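Long-range contacts in oxidoreductase, NAD-binding/iron-sulfur cluster-binding protein (Nitratireductor pacificus pht-3B, PDB 6ZXU), which acts as a catabolic reductive dehalogenase, using a bound cobalamin and two 4Fe-4S clusters, and so probably removes halogen from organohalide substrates by reduction: residues Arg36-Gly41 with Leu636-Trp641; Arg82-Phe87 with Cys176-Ala181; His341-Gly346 with Asp442-Ser447; Val580-Gly585 with Gly657-Asp662. All blocks are in the same frame, centred on the assembly; numbering follows the deposited sequence.

Contact 1: Arg36-Gly41 with Leu636-Trp641; sequences RPNHLG and LIKRWW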
# COMPACT_ATOMS: atom_id res chain seq x y z
N ARG A 36 6.44 17.54 -12.01
CA ARG A 36 7.56 16.64 -12.14
C ARG A 36 7.03 15.26 -12.54
O ARG A 36 6.30 14.63 -11.79
CB ARG A 36 8.31 16.57 -10.85
CG ARG A 36 9.48 15.61 -10.86
CD ARG A 36 10.26 15.76 -9.59
NE ARG A 36 11.47 14.94 -9.52
CZ ARG A 36 12.63 15.33 -9.98
NH1 ARG A 36 12.74 16.50 -10.53
NH2 ARG A 36 13.70 14.62 -9.77
N PRO A 37 7.43 14.75 -13.73
CA PRO A 37 7.03 13.40 -14.11
C PRO A 37 7.58 12.33 -13.22
O PRO A 37 8.68 12.46 -12.69
CB PRO A 37 7.51 13.27 -15.55
CG PRO A 37 8.47 14.33 -15.77
CD PRO A 37 8.24 15.42 -14.76
N ASN A 38 6.82 11.25 -13.06
CA ASN A 38 7.18 10.21 -12.11
C ASN A 38 8.48 9.52 -12.40
O ASN A 38 9.11 9.00 -11.49
CB ASN A 38 6.09 9.18 -12.01
CG ASN A 38 4.88 9.68 -11.31
OD1 ASN A 38 4.11 10.47 -11.86
ND2 ASN A 38 4.61 9.11 -10.17
N HIS A 39 8.90 9.46 -13.66
CA HIS A 39 10.15 8.75 -13.98
C HIS A 39 11.38 9.41 -13.43
O HIS A 39 12.44 8.76 -13.35
CB HIS A 39 10.30 8.51 -15.45
CG HIS A 39 10.49 9.74 -16.25
ND1 HIS A 39 9.45 10.42 -16.82
CD2 HIS A 39 11.62 10.38 -16.62
CE1 HIS A 39 9.91 11.48 -17.46
NE2 HIS A 39 11.23 11.46 -17.37
N LEU A 40 11.26 10.67 -13.00
CA LEU A 40 12.36 11.35 -12.38
C LEU A 40 12.60 10.95 -10.95
O LEU A 40 13.67 11.18 -10.42
CB LEU A 40 12.13 12.90 -12.48
CG LEU A 40 12.09 13.46 -13.91
CD1 LEU A 40 11.97 14.96 -13.95
CD2 LEU A 40 13.32 13.07 -14.72
N GLY A 41 11.59 10.36 -10.32
CA GLY A 41 11.66 9.95 -8.93
C GLY A 41 11.66 11.13 -7.92
O GLY A 41 11.58 12.32 -8.30
N LEU A 636 -2.07 15.44 -15.91
CA LEU A 636 -1.58 14.65 -17.04
C LEU A 636 -0.10 14.39 -16.97
O LEU A 636 0.37 13.34 -17.44
CB LEU A 636 -2.02 15.28 -18.41
N ILE A 637 0.66 15.21 -16.25
CA ILE A 637 2.09 14.93 -16.08
C ILE A 637 2.33 13.64 -15.31
O ILE A 637 3.34 13.01 -15.48
CB ILE A 637 2.76 16.12 -15.36
CG1 ILE A 637 2.92 17.24 -16.38
CG2 ILE A 637 4.17 15.83 -14.93
CD1 ILE A 637 2.87 18.64 -15.79
N LYS A 638 1.42 13.29 -14.42
CA LYS A 638 1.59 12.12 -13.56
C LYS A 638 1.09 10.80 -14.17
O LYS A 638 1.09 9.76 -13.51
CB LYS A 638 0.94 12.37 -12.24
CG LYS A 638 1.40 13.63 -11.47
CD LYS A 638 2.83 13.47 -11.02
CE LYS A 638 3.18 14.57 -10.08
NZ LYS A 638 4.52 14.29 -9.53
N ARG A 639 0.59 10.81 -15.39
CA ARG A 639 0.09 9.63 -16.03
C ARG A 639 1.22 8.86 -16.66
O ARG A 639 1.50 8.99 -17.86
CB ARG A 639 -1.02 9.98 -17.02
CG ARG A 639 -1.76 8.77 -17.58
CD ARG A 639 -3.05 9.19 -18.18
NE ARG A 639 -3.69 8.17 -18.97
CZ ARG A 639 -4.79 8.42 -19.70
NH1 ARG A 639 -5.33 9.64 -19.67
NH2 ARG A 639 -5.39 7.48 -20.41
N TRP A 640 1.90 8.04 -15.88
CA TRP A 640 3.11 7.42 -16.35
C TRP A 640 2.90 6.02 -16.91
O TRP A 640 3.85 5.46 -17.48
CB TRP A 640 4.10 7.28 -15.17
CG TRP A 640 3.55 6.55 -13.96
CD1 TRP A 640 2.91 7.15 -12.87
CD2 TRP A 640 3.57 5.14 -13.68
NE1 TRP A 640 2.52 6.19 -11.95
CE2 TRP A 640 2.92 4.96 -12.41
CE3 TRP A 640 4.02 4.04 -14.38
CZ2 TRP A 640 2.74 3.71 -11.86
CZ3 TRP A 640 3.81 2.81 -13.87
CH2 TRP A 640 3.20 2.64 -12.61
N TRP A 641 1.73 5.41 -16.68
CA TRP A 641 1.50 3.99 -17.03
C TRP A 641 0.92 3.87 -18.44
O TRP A 641 0.37 4.84 -19.01
CB TRP A 641 0.53 3.32 -16.00
CG TRP A 641 -0.81 4.03 -15.89
CD1 TRP A 641 -1.96 3.75 -16.60
CD2 TRP A 641 -1.12 5.15 -15.07
NE1 TRP A 641 -2.94 4.64 -16.27
CE2 TRP A 641 -2.44 5.50 -15.31
CE3 TRP A 641 -0.39 5.87 -14.11
CZ2 TRP A 641 -3.02 6.58 -14.70
CZ3 TRP A 641 -0.96 6.93 -13.52
CH2 TRP A 641 -2.27 7.30 -13.80
O HOH W 1 4.64 10.80 -14.90

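Contact 2: Arg82-Phe87 with Cys176-Ala181; sequences RLFTRF and CAEIAA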
# COMPACT_ATOMS: atom_id res chain seq x y z
N ARG A 82 13.80 -15.83 -0.64
CA ARG A 82 13.87 -17.06 -1.40
C ARG A 82 12.58 -17.28 -2.12
O ARG A 82 12.56 -17.80 -3.20
CB ARG A 82 14.19 -18.24 -0.47
CG ARG A 82 15.65 -18.29 0.01
CD ARG A 82 16.02 -19.67 0.57
NE ARG A 82 15.22 -19.97 1.78
CZ ARG A 82 15.53 -19.59 3.02
NH1 ARG A 82 16.68 -18.92 3.25
NH2 ARG A 82 14.70 -19.88 4.04
N LEU A 83 11.47 -16.95 -1.47
CA LEU A 83 10.19 -17.06 -2.12
C LEU A 83 10.14 -16.18 -3.36
O LEU A 83 9.71 -16.61 -4.40
CB LEU A 83 9.11 -16.64 -1.16
CG LEU A 83 7.72 -16.58 -1.74
CD1 LEU A 83 7.29 -18.00 -2.06
CD2 LEU A 83 6.76 -15.93 -0.70
N PHE A 84 10.57 -14.92 -3.24
CA PHE A 84 10.51 -14.00 -4.36
C PHE A 84 11.45 -14.37 -5.50
O PHE A 84 11.13 -14.11 -6.64
CB PHE A 84 10.76 -12.53 -3.91
CG PHE A 84 9.79 -12.03 -2.88
CD1 PHE A 84 8.47 -12.50 -2.83
CD2 PHE A 84 10.16 -11.01 -2.01
CE1 PHE A 84 7.59 -12.04 -1.84
CE2 PHE A 84 9.28 -10.53 -1.05
CZ PHE A 84 8.01 -11.04 -0.95
N THR A 85 12.58 -15.00 -5.17
CA THR A 85 13.47 -15.59 -6.14
C THR A 85 12.86 -16.54 -7.18
O THR A 85 13.23 -16.51 -8.35
CB THR A 85 14.59 -16.34 -5.42
OG1 THR A 85 15.31 -15.42 -4.58
CG2 THR A 85 15.51 -16.98 -6.39
N ARG A 86 11.83 -17.29 -6.79
CA ARG A 86 11.11 -18.18 -7.71
C ARG A 86 10.44 -17.42 -8.83
O ARG A 86 10.05 -18.00 -9.83
CB ARG A 86 10.03 -18.99 -6.93
CG ARG A 86 10.68 -19.61 -5.67
CD ARG A 86 9.98 -20.76 -4.99
NE ARG A 86 8.54 -20.59 -4.80
CZ ARG A 86 7.58 -21.15 -5.55
NH1 ARG A 86 6.29 -20.96 -5.23
NH2 ARG A 86 7.90 -21.89 -6.63
N PHE A 87 10.28 -16.12 -8.70
CA PHE A 87 9.54 -15.39 -9.73
C PHE A 87 10.42 -14.35 -10.51
O PHE A 87 9.88 -13.49 -11.23
CB PHE A 87 8.31 -14.68 -9.08
CG PHE A 87 7.49 -15.60 -8.21
CD1 PHE A 87 6.81 -16.66 -8.80
CD2 PHE A 87 7.49 -15.48 -6.85
CE1 PHE A 87 6.14 -17.59 -8.03
CE2 PHE A 87 6.79 -16.38 -6.08
CZ PHE A 87 6.11 -17.43 -6.67
N CYS A 176 14.58 -5.83 -2.78
CA CYS A 176 15.14 -5.83 -4.14
C CYS A 176 14.66 -7.00 -4.98
O CYS A 176 14.26 -6.83 -6.12
CB CYS A 176 16.63 -5.79 -4.10
SG CYS A 176 17.25 -4.19 -3.62
N ALA A 177 14.57 -8.18 -4.37
CA ALA A 177 14.05 -9.33 -5.07
C ALA A 177 12.61 -9.16 -5.41
O ALA A 177 12.16 -9.50 -6.46
CB ALA A 177 14.24 -10.53 -4.20
N GLU A 178 11.85 -8.64 -4.46
CA GLU A 178 10.45 -8.36 -4.67
C GLU A 178 10.23 -7.46 -5.87
O GLU A 178 9.44 -7.78 -6.78
CB GLU A 178 9.92 -7.64 -3.43
CG GLU A 178 8.44 -7.28 -3.49
CD GLU A 178 8.15 -5.89 -2.85
OE1 GLU A 178 8.25 -5.72 -1.60
OE2 GLU A 178 7.82 -4.91 -3.60
N ILE A 179 10.87 -6.30 -5.88
CA ILE A 179 10.75 -5.34 -6.98
C ILE A 179 11.23 -5.96 -8.30
O ILE A 179 10.57 -5.86 -9.31
CB ILE A 179 11.53 -4.03 -6.67
CG1 ILE A 179 10.92 -3.38 -5.44
CG2 ILE A 179 11.53 -3.13 -7.90
CD1 ILE A 179 11.65 -2.16 -4.96
N ALA A 180 12.37 -6.65 -8.28
CA ALA A 180 12.89 -7.29 -9.54
C ALA A 180 11.96 -8.34 -10.11
O ALA A 180 11.82 -8.45 -11.32
CB ALA A 180 14.26 -7.90 -9.27
N ALA A 181 11.31 -9.13 -9.24
CA ALA A 181 10.34 -10.15 -9.63
C ALA A 181 9.11 -9.53 -10.23
O ALA A 181 8.64 -10.00 -11.28
CB ALA A 181 9.93 -11.00 -8.44

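Contact 3: His341-Gly346 with Asp442-Ser447; sequences HPLALG and DWISAS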
# COMPACT_ATOMS: atom_id res chain seq x y z
N HIS A 341 -4.28 -5.47 -15.91
CA HIS A 341 -3.09 -4.75 -16.34
C HIS A 341 -1.85 -5.57 -16.09
O HIS A 341 -1.77 -6.27 -15.08
CB HIS A 341 -3.02 -3.41 -15.61
CG HIS A 341 -1.97 -2.50 -16.14
ND1 HIS A 341 -0.63 -2.67 -15.87
CD2 HIS A 341 -2.07 -1.40 -16.92
CE1 HIS A 341 0.06 -1.69 -16.44
NE2 HIS A 341 -0.79 -0.93 -17.10
N PRO A 342 -0.86 -5.56 -17.02
CA PRO A 342 0.37 -6.40 -16.85
C PRO A 342 1.18 -6.18 -15.58
O PRO A 342 1.84 -7.11 -15.11
CB PRO A 342 1.23 -5.98 -18.05
CG PRO A 342 0.24 -5.65 -19.10
CD PRO A 342 -0.91 -4.98 -18.39
N LEU A 343 1.16 -4.98 -15.03
CA LEU A 343 1.86 -4.71 -13.79
C LEU A 343 1.26 -5.45 -12.62
O LEU A 343 1.98 -6.06 -11.82
CB LEU A 343 1.90 -3.19 -13.52
CG LEU A 343 2.71 -2.77 -12.30
CD1 LEU A 343 4.18 -3.18 -12.36
CD2 LEU A 343 2.63 -1.26 -12.09
N ALA A 344 -0.06 -5.39 -12.49
CA ALA A 344 -0.75 -6.19 -11.49
C ALA A 344 -0.50 -7.72 -11.67
O ALA A 344 -0.24 -8.44 -10.71
CB ALA A 344 -2.24 -5.91 -11.56
N LEU A 345 -0.54 -8.19 -12.89
CA LEU A 345 -0.17 -9.59 -13.18
C LEU A 345 1.26 -9.91 -12.74
O LEU A 345 1.53 -11.04 -12.31
CB LEU A 345 -0.35 -9.93 -14.68
CG LEU A 345 -1.82 -10.06 -15.08
CD1 LEU A 345 -2.02 -9.99 -16.56
CD2 LEU A 345 -2.35 -11.41 -14.58
N GLY A 346 2.17 -8.96 -12.78
CA GLY A 346 3.55 -9.19 -12.24
C GLY A 346 3.54 -9.39 -10.76
O GLY A 346 4.44 -10.02 -10.21
N ASP A 442 -9.46 3.86 -13.75
CA ASP A 442 -8.84 3.52 -15.02
C ASP A 442 -7.95 2.35 -14.92
O ASP A 442 -8.13 1.53 -14.02
CB ASP A 442 -8.13 4.76 -15.58
CG ASP A 442 -7.00 5.30 -14.66
OD1 ASP A 442 -6.43 4.52 -13.88
OD2 ASP A 442 -6.67 6.52 -14.76
N TRP A 443 -6.96 2.20 -15.82
CA TRP A 443 -6.17 0.98 -15.95
C TRP A 443 -5.16 0.73 -14.86
O TRP A 443 -4.72 -0.38 -14.69
CB TRP A 443 -5.53 0.85 -17.40
CG TRP A 443 -6.63 0.77 -18.35
CD1 TRP A 443 -7.14 1.76 -19.12
CD2 TRP A 443 -7.51 -0.36 -18.49
NE1 TRP A 443 -8.27 1.29 -19.76
CE2 TRP A 443 -8.53 0.01 -19.37
CE3 TRP A 443 -7.51 -1.64 -18.00
CZ2 TRP A 443 -9.56 -0.89 -19.74
CZ3 TRP A 443 -8.52 -2.54 -18.37
CH2 TRP A 443 -9.53 -2.15 -19.24
N ILE A 444 -4.86 1.74 -14.07
CA ILE A 444 -3.86 1.57 -13.00
C ILE A 444 -4.49 1.32 -11.61
O ILE A 444 -3.80 1.09 -10.65
CB ILE A 444 -2.91 2.76 -12.99
CG1 ILE A 444 -1.55 2.42 -12.33
CG2 ILE A 444 -3.51 3.98 -12.30
CD1 ILE A 444 -0.85 1.30 -13.01
N SER A 445 -5.80 1.46 -11.50
CA SER A 445 -6.46 1.49 -10.19
C SER A 445 -6.17 0.23 -9.37
O SER A 445 -5.67 0.32 -8.26
CB SER A 445 -7.96 1.66 -10.34
OG SER A 445 -8.59 1.61 -9.09
N ALA A 446 -6.41 -0.92 -9.95
CA ALA A 446 -6.17 -2.14 -9.25
C ALA A 446 -4.69 -2.37 -8.98
O ALA A 446 -4.34 -3.02 -7.97
CB ALA A 446 -6.70 -3.32 -10.01
N SER A 447 -3.80 -1.85 -9.83
CA SER A 447 -2.36 -1.95 -9.53
C SER A 447 -1.98 -1.14 -8.32
O SER A 447 -1.06 -1.52 -7.58
CB SER A 447 -1.53 -1.52 -10.79
OG SER A 447 -1.56 -2.48 -11.82

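Contact 4: Val580-Gly585 with Gly657-Asp662; sequences VTQMKG and GTNERD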
# COMPACT_ATOMS: atom_id res chain seq x y z
N VAL A 580 -16.06 -4.82 -10.08
CA VAL A 580 -15.84 -6.14 -10.69
C VAL A 580 -16.07 -6.07 -12.21
O VAL A 580 -15.34 -6.68 -12.98
CB VAL A 580 -16.73 -7.19 -10.06
CG1 VAL A 580 -16.72 -8.51 -10.82
CG2 VAL A 580 -16.23 -7.43 -8.61
N THR A 581 -17.10 -5.34 -12.61
CA THR A 581 -17.58 -5.42 -14.00
C THR A 581 -17.36 -4.20 -14.92
O THR A 581 -17.56 -4.32 -16.10
CB THR A 581 -19.09 -5.79 -14.11
OG1 THR A 581 -19.88 -4.68 -13.80
CG2 THR A 581 -19.49 -6.96 -13.23
N GLN A 582 -17.01 -3.02 -14.44
CA GLN A 582 -16.79 -1.93 -15.37
C GLN A 582 -15.59 -2.19 -16.29
O GLN A 582 -14.59 -2.82 -15.88
CB GLN A 582 -16.70 -0.59 -14.65
CG GLN A 582 -15.43 -0.36 -13.82
CD GLN A 582 -14.38 0.41 -14.60
OE1 GLN A 582 -14.64 0.87 -15.71
NE2 GLN A 582 -13.23 0.59 -14.01
N MET A 583 -15.70 -1.76 -17.55
CA MET A 583 -14.82 -2.21 -18.60
C MET A 583 -13.86 -1.14 -19.14
O MET A 583 -13.10 -1.43 -20.05
CB MET A 583 -15.66 -2.72 -19.79
CG MET A 583 -16.54 -3.89 -19.44
SD MET A 583 -17.65 -4.41 -20.83
CE MET A 583 -18.90 -3.06 -20.85
N LYS A 584 -13.90 0.07 -18.56
CA LYS A 584 -13.02 1.14 -18.97
C LYS A 584 -11.87 1.37 -17.97
O LYS A 584 -11.27 2.44 -17.91
CB LYS A 584 -13.80 2.37 -19.30
CG LYS A 584 -15.01 2.13 -20.20
CD LYS A 584 -15.35 3.23 -21.15
CE LYS A 584 -15.76 4.49 -20.52
NZ LYS A 584 -15.55 5.70 -21.41
N GLY A 585 -11.58 0.37 -17.23
CA GLY A 585 -10.44 0.35 -16.35
C GLY A 585 -10.37 -0.95 -15.58
O GLY A 585 -11.17 -1.89 -15.80
N GLY A 657 -12.37 1.22 -24.08
CA GLY A 657 -11.87 2.58 -23.81
C GLY A 657 -11.34 2.71 -22.38
O GLY A 657 -11.10 1.68 -21.72
N THR A 658 -11.22 3.97 -21.91
CA THR A 658 -10.57 4.30 -20.67
C THR A 658 -11.30 5.42 -20.00
O THR A 658 -11.60 6.44 -20.61
CB THR A 658 -9.14 4.70 -20.95
OG1 THR A 658 -8.47 3.57 -21.55
CG2 THR A 658 -8.41 5.15 -19.71
N ASN A 659 -11.60 5.24 -18.71
CA ASN A 659 -12.18 6.33 -17.89
C ASN A 659 -11.23 7.46 -17.74
O ASN A 659 -10.04 7.26 -17.45
CB ASN A 659 -12.58 5.81 -16.47
CG ASN A 659 -13.72 4.84 -16.53
OD1 ASN A 659 -14.77 5.16 -17.08
ND2 ASN A 659 -13.52 3.63 -16.00
N GLU A 660 -11.72 8.67 -17.98
CA GLU A 660 -10.94 9.92 -17.82
C GLU A 660 -11.86 10.96 -17.21
O GLU A 660 -12.14 12.00 -17.77
CB GLU A 660 -10.34 10.39 -19.14
CG GLU A 660 -9.41 9.36 -19.73
CD GLU A 660 -8.97 9.76 -21.15
OE1 GLU A 660 -9.89 10.20 -21.99
OE2 GLU A 660 -7.72 9.61 -21.41
N ARG A 661 -12.27 10.67 -16.00
CA ARG A 661 -13.26 11.47 -15.32
C ARG A 661 -12.65 12.75 -14.76
O ARG A 661 -11.52 12.80 -14.29
CB ARG A 661 -13.87 10.61 -14.19
CG ARG A 661 -14.57 9.40 -14.71
CD ARG A 661 -15.31 8.70 -13.59
NE ARG A 661 -15.78 7.46 -14.07
CZ ARG A 661 -16.97 7.29 -14.61
NH1 ARG A 661 -17.79 8.33 -14.75
NH2 ARG A 661 -17.36 6.11 -15.00
N ASP A 662 -13.47 13.78 -14.79
CA ASP A 662 -13.16 15.08 -14.23
C ASP A 662 -14.18 15.37 -13.13
O ASP A 662 -15.19 14.65 -13.01
CB ASP A 662 -13.31 16.12 -15.37
CG ASP A 662 -12.35 15.82 -16.57
OD1 ASP A 662 -11.18 15.36 -16.35
OD2 ASP A 662 -12.79 16.08 -17.72
O HOH W 2 -15.81 7.12 -18.55

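Contact 1: Arg36-Gly41 with Leu636-Trp641
Two short 3-10 turns, 38-40 and 636-638, face each other here, and Lys-638 reaches over to the backbone of Arg-36. Its ammonium NZ donates to the carbonyl O of Arg-36 at 2.9 Å. The bond lies in the carbonyl plane, with a C=O...N angle of 155°. A bend at chi2 (-67°) places CD of Lys-638 3.4 Å from OD1 of Asn-38, and the two side chains cross at about a right angle. NZ also donates to the carbonyl of Asn-33. An alanine here would probably leave the carbonyls of Arg-36 and Asn-33 without their shared donor and open a gap beside the amide of Asn-38. The contact joins the N-terminal loop before helix 74-85 to the loop between helix 619-628 and strand 645-647. Ile-637 adds apolar packing: its CG2 lies 4.1 Å from CD of Pro-37. Next to it, water 1 bridges the backbones. It accepts from N of Asn-38 at 2.9 Å and donates to O of Ile-637 at 2.6 Å. The side chain of Asn-38 also meets Trp-640, where CG of the amide is 3.6 Å from CD1 of the indole. The two planes are 44° apart. The indole NE1 is bonded to Thr-434 OG1 of helix 432-437. Arg-36 itself folds back on its own loop, and its NE donates to O of Gly-41 in the guanidinium plane.

Contact 2: Arg82-Phe87 with Cys176-Ala181
Phe-84, on helix 74-85, and Phe-87, just beyond it in the chain, pack against one side of helix 168-190. The residues they meet are Ala-177, Glu-178 and Ala-181. This is helix-to-helix packing with no hydrogen bond between the two segments. Elsewhere on its surface helix 168-190 lies against strand 142-149 of a four-stranded antiparallel sheet, through Cys-176, Ile-179 and Ala-180.

Phe-84 is the main aromatic partner. Its CG is anti to the carbonyl carbon (chi1 -59°), and its CB sits 4.0 Å from CB of Ala-177. The side chains of Phe-84 and Glu-178 lie side by side, pointing the same way. CD2 of Phe-84 is 3.7 Å from CB of Glu-178, and CG of Glu-178 lies over one face of the ring. Glu-178 leaves its helix with CG anti to the backbone N (chi1 -180°). Its chain bends at chi2, and the carboxylate stands nearly perpendicular to the phenyl plane, at 86°. The acid is held elsewhere: OE2 forms a salt bridge with Arg-455 and OE1 one with Arg-175. The two arginines would probably favour the charged form, although Glu-458 is also close.

Phe-87 behaves differently. Its CB touches CB of Ala-181 at 4.1 Å, but the ring leads away to Pro-349 and Asn-353 of helix 342-354. CB of Arg-86 covers the centre of one face of that ring. The methyl of Ala-181 rests against two backbone carbonyls, with CB 3.8 Å from O of Phe-84 and 3.7 Å from O of Phe-87.

Contact 3: His341-Gly346 with Asp442-Ser447
His-341, Ser-447 and Trp-443 carry this buried contact between the N-terminal ends of helices 342-354 and 445-469. His-341 is the N-cap of its helix. Its CG is anti to the backbone N (chi1 -171°). ND1 accepts from N of Leu-343 at 3.0 Å, with an N-H...N angle of 163° and the donor tilted 15° from the ring plane. NE2 is hydrogen-bonded to the carbonyl of Phe-642. An imidazole that accepts at ND1 and donates at NE2 is likely to be neutral.

The side chain meets Trp-443 through its carbon atoms: CB and ring CD2 of His-341 are each 3.6 Å from O of Trp-443, and CD2 is 4.2 Å from CB of Trp-443. Trp-443 belongs to a type I turn, 442-445, that leads into helix 445-469. OD1 of Asp-442 caps this turn by accepting from N of Ile-444 at 3.2 Å. The indole NE1 of Trp-443 turns to another partner, Thr-658 OG1.

Ser-447 lies one turn further on. Its OG, anti to its own carbonyl carbon, points at the first turn of helix 342-354. It is 3.5 Å from CB of Ala-344 and 3.3 Å from N of Ala-344. The small side chains let the helices come close, with CA of Ala-344 and CA of Ser-447 4.9 Å apart. Two residues beyond Ser-447, Ser-449 is a cobalamin-binding residue. Around the pair, Pro-342 and Leu-343 rest on Tyr-186 of helix 168-190, while strand 645-647 packs on Pro-342 and Leu-345 through Val-646 and on Trp-443 through Glu-645.

Contact 4: Val580-Gly585 with Gly657-Asp662
Gln-582 reaches tip to tip for Asn-659 just where the chain leaves helix 572-581. This is the exit of a helix in the 4Fe-4S dicluster domain. A bend at chi2 (95°) turns CD of Gln-582 back toward its own loop. OE1 accepts from ND2 of Asn-659 at 3.0 Å and from N of Lys-584 at 3.1 Å. The two donors come from opposite faces of the amide plane. NE2 of Gln-582 donates to the carbonyls of Ala-587 and Asp-441. A leucine here would probably leave ND2 of Asn-659 and N of Lys-584 without their shared acceptor and Ala-587 O without its amide donor. Met-583 turns its side chain to Arg-655 and Met-656. Lys-584 pairs by backbone: its O accepts from N of Asn-659 at 2.9 Å, on a lone pair and nearly straight at 165°. CA-H...O contacts flank this bond, one from CA of Lys-584 to O of Gly-657 at 3.4 Å. The lysine CB packs on ND2 of Asn-659 at 3.5 Å. Its NZ has a weak bond to water 2, which donates to OD1 of Asn-659 at 2.7 Å. At Gly-585, O accepts from NZ of Lys-340. ND2 of Asn-659, like NE2 of Gln-582, also donates to Asp-441 O. The two amides thus share one carbonyl and tie the loop 657-662 to the segment 580-585, whose Gln-582 side chain is about 8 Å from an iron-sulfur cluster.

Overall arrangement
From the N terminus, contact 1 opens first, at 36-41. Contact 2 opens and closes early, joining helices 74-85 and 168-190 beside the first antiparallel sheet. Contact 3 follows in series and joins the starts of helices 342-354 and 445-469. Both lie within the loop that contact 1 closes at 636-641. Contact 4 opens at 580-585, before that closure, and closes after it at 657-662, so contacts 1 and 4 cross. Contacts 1, 3 and 4 touch: Trp-641 packs on Ile-444, Arg-639 forms a salt bridge with Glu-660, and Trp-443 packs on Gly-585. Contact 2 touches none of them, though helix 168-190 packs on helix 342-354. Contact 1 anchors the N-terminal loop, contact 4 the cluster region.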